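Side-chain contact in alkylhydroperoxidase AhpD core: uncharacterized peroxidase-related protein (Ralstonia eutropha, PDB 2PRR), which is of unknown function but, as a carboxymuconolactone decarboxylase family member with an AhpD-like core, may act as a peroxidase-related oxidoreductase: residues P15-L20 and R27-Q32. Numbering follows the deposited sequence.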
loop_
_atom_site.group_PDB
_atom_site.type_symbol
_atom_site.label_atom_id
_atom_site.label_comp_id
_atom_site.label_asym_id
_atom_site.label_seq_id
_atom_site.Cartn_x
_atom_site.Cartn_y
_atom_site.Cartn_z
ATOM N N PRO D 15 -33.424 -14.983 12.300
ATOM C CA PRO D 15 -34.510 -15.506 13.103
ATOM C C PRO D 15 -35.812 -14.757 12.903
ATOM O O PRO D 15 -35.809 -13.603 12.467
ATOM C CB PRO D 15 -34.014 -15.258 14.528
ATOM C CG PRO D 15 -33.223 -14.040 14.411
ATOM C CD PRO D 15 -32.464 -14.245 13.142
ATOM N N GLU D 16 -36.912 -15.432 13.227
ATOM C CA GLU D 16 -38.228 -14.840 13.210
ATOM C C GLU D 16 -38.339 -13.984 14.455
ATOM O O GLU D 16 -37.910 -14.395 15.529
ATOM C CB GLU D 16 -39.307 -15.924 13.311
ATOM C CG GLU D 16 -39.458 -16.818 12.112
ATOM C CD GLU D 16 -40.060 -16.091 10.936
ATOM O OE1 GLU D 16 -40.366 -14.882 11.069
ATOM O OE2 GLU D 16 -40.227 -16.731 9.876
ATOM N N LEU D 17 -38.951 -12.815 14.308
ATOM C CA LEU D 17 -39.163 -11.899 15.422
ATOM C C LEU D 17 -39.829 -12.651 16.581
ATOM O O LEU D 17 -39.473 -12.453 17.738
ATOM C CB LEU D 17 -39.995 -10.691 14.966
ATOM C CG LEU D 17 -40.268 -9.553 15.969
ATOM C CD1 LEU D 17 -38.980 -9.012 16.553
ATOM C CD2 LEU D 17 -41.071 -8.413 15.341
ATOM N N ALA D 18 -40.751 -13.554 16.265
ATOM C CA ALA D 18 -41.429 -14.363 17.283
ATOM C C ALA D 18 -40.509 -15.311 18.084
ATOM O O ALA D 18 -40.672 -15.443 19.294
ATOM C CB ALA D 18 -42.562 -15.162 16.626
ATOM N N ALA D 19 -39.531 -15.943 17.435
ATOM C CA ALA D 19 -38.629 -16.900 18.120
ATOM C C ALA D 19 -37.480 -16.276 18.935
ATOM O O ALA D 19 -36.479 -16.944 19.197
ATOM C CB ALA D 19 -38.047 -17.876 17.097
ATOM N N LEU D 20 -37.635 -15.021 19.359
ATOM C CA LEU D 20 -36.580 -14.295 20.044
ATOM C C LEU D 20 -36.935 -13.851 21.458
ATOM O O LEU D 20 -38.125 -13.605 21.765
ATOM C CB LEU D 20 -36.249 -13.019 19.259
ATOM C CG LEU D 20 -35.548 -13.113 17.908
ATOM C CD1 LEU D 20 -35.458 -11.726 17.272
ATOM C CD2 LEU D 20 -34.162 -13.741 18.082
ATOM N N ARG D 27 -36.642 -4.254 21.666
ATOM C CA ARG D 27 -35.750 -3.267 21.059
ATOM C C ARG D 27 -36.076 -3.148 19.567
ATOM O O ARG D 27 -36.121 -2.039 19.024
ATOM C CB ARG D 27 -34.291 -3.645 21.259
ATOM C CG ARG D 27 -33.319 -2.671 20.610
ATOM C CD ARG D 27 -31.920 -3.216 20.643
ATOM N NE ARG D 27 -31.272 -3.029 21.930
ATOM C CZ ARG D 27 -30.631 -1.922 22.294
ATOM N NH1 ARG D 27 -30.582 -0.852 21.497
ATOM N NH2 ARG D 27 -30.041 -1.885 23.481
ATOM N N ILE D 28 -36.303 -4.291 18.920
ATOM C CA ILE D 28 -36.685 -4.335 17.504
ATOM C C ILE D 28 -38.040 -3.645 17.276
ATOM O O ILE D 28 -38.214 -2.904 16.307
ATOM C CB ILE D 28 -36.733 -5.787 16.972
ATOM C CG1 ILE D 28 -35.325 -6.397 16.973
ATOM C CG2 ILE D 28 -37.325 -5.840 15.564
ATOM C CD1 ILE D 28 -35.299 -7.873 16.612
ATOM N N LEU D 29 -39.005 -3.884 18.154
ATOM C CA LEU D 29 -40.315 -3.235 18.000
ATOM C C LEU D 29 -40.262 -1.723 18.222
ATOM O O LEU D 29 -40.967 -0.967 17.545
ATOM C CB LEU D 29 -41.327 -3.897 18.924
ATOM C CG LEU D 29 -41.816 -5.233 18.369
ATOM C CD1 LEU D 29 -42.415 -6.080 19.468
ATOM C CD2 LEU D 29 -42.831 -5.022 17.228
ATOM N N GLU D 30 -39.423 -1.299 19.165
ATOM C CA GLU D 30 -39.246 0.123 19.487
ATOM C C GLU D 30 -38.660 0.880 18.283
ATOM O O GLU D 30 -39.078 2.006 17.991
ATOM C CB GLU D 30 -38.365 0.284 20.740
ATOM C CG GLU D 30 -38.265 1.718 21.300
ATOM N N VAL D 31 -37.696 0.249 17.593
ATOM C CA VAL D 31 -37.091 0.830 16.377
ATOM C C VAL D 31 -38.050 0.757 15.205
ATOM O O VAL D 31 -38.048 1.650 14.365
ATOM C CB VAL D 31 -35.711 0.188 15.954
ATOM C CG1 VAL D 31 -35.824 -1.283 15.600
ATOM C CG2 VAL D 31 -35.107 0.938 14.764
ATOM N N GLN D 32 -38.845 -0.306 15.126
ATOM C CA GLN D 32 -39.824 -0.401 14.062
ATOM C C GLN D 32 -40.904 0.647 14.250
ATOM O O GLN D 32 -41.174 1.451 13.347
ATOM C CB GLN D 32 -40.487 -1.772 14.004
ATOM C CG GLN D 32 -41.581 -1.778 12.950
ATOM C CD GLN D 32 -41.980 -3.148 12.527
ATOM O OE1 GLN D 32 -42.438 -3.967 13.342
ATOM N NE2 GLN D 32 -41.844 -3.409 11.226
#
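Leu-17 and Ile-28 run past each other in opposite directions, and one methyl does most of the touching: CD1 of Leu-17 lies 3.7 Å from CG2 of Ile-28 and 3.9 Å from CD1 of Ile-28. CB of Ile-28 is a further neighbour of that methyl, at 4.0 Å, so Leu-17 CD1 rests against the base and both branches of the isoleucine. The torsion of Leu-17 accounts for this reach: with CG trans to its backbone N (chi1 -176°), the isobutyl group is directed toward the helix. Leu-20 meets the same isoleucine at about a right angle, its CD1 sitting 3.9 Å from CD1 of Ile-28. The delta methyl of Ile-28 therefore has a leucine methyl from each of two residues of 15-20 at matching distance. These four carbon-carbon approaches, none longer than 4.0 Å, define the closely packed part of the contact, and it is wholly apolar. Ile-28 and Leu-20 are, in addition, both buried.

The other branch of Leu-17 is more loosely engaged. Its CD2 approaches CD2 of Leu-29 at 4.3 Å, and both residues remain partly exposed, placing this pair toward the solvent side. The 8.2 Å between the CA atoms of Leu-17 and Ile-28 fits a contact made by side chains. A weak hydrogen bond from Ala-19 N to Glu-16 O closes a beta turn over residues 16-19, with Leu-17 inside it and Leu-20 just after it.

Here the loop that precedes helix 22-35 doubles back to pack on a later part of that same helix. Ile-28 also touches Val-38, in a loop, and Phe-42 of helix 40-45, while Arg-27 forms a salt bridge with Asp-60 of helix 49-63.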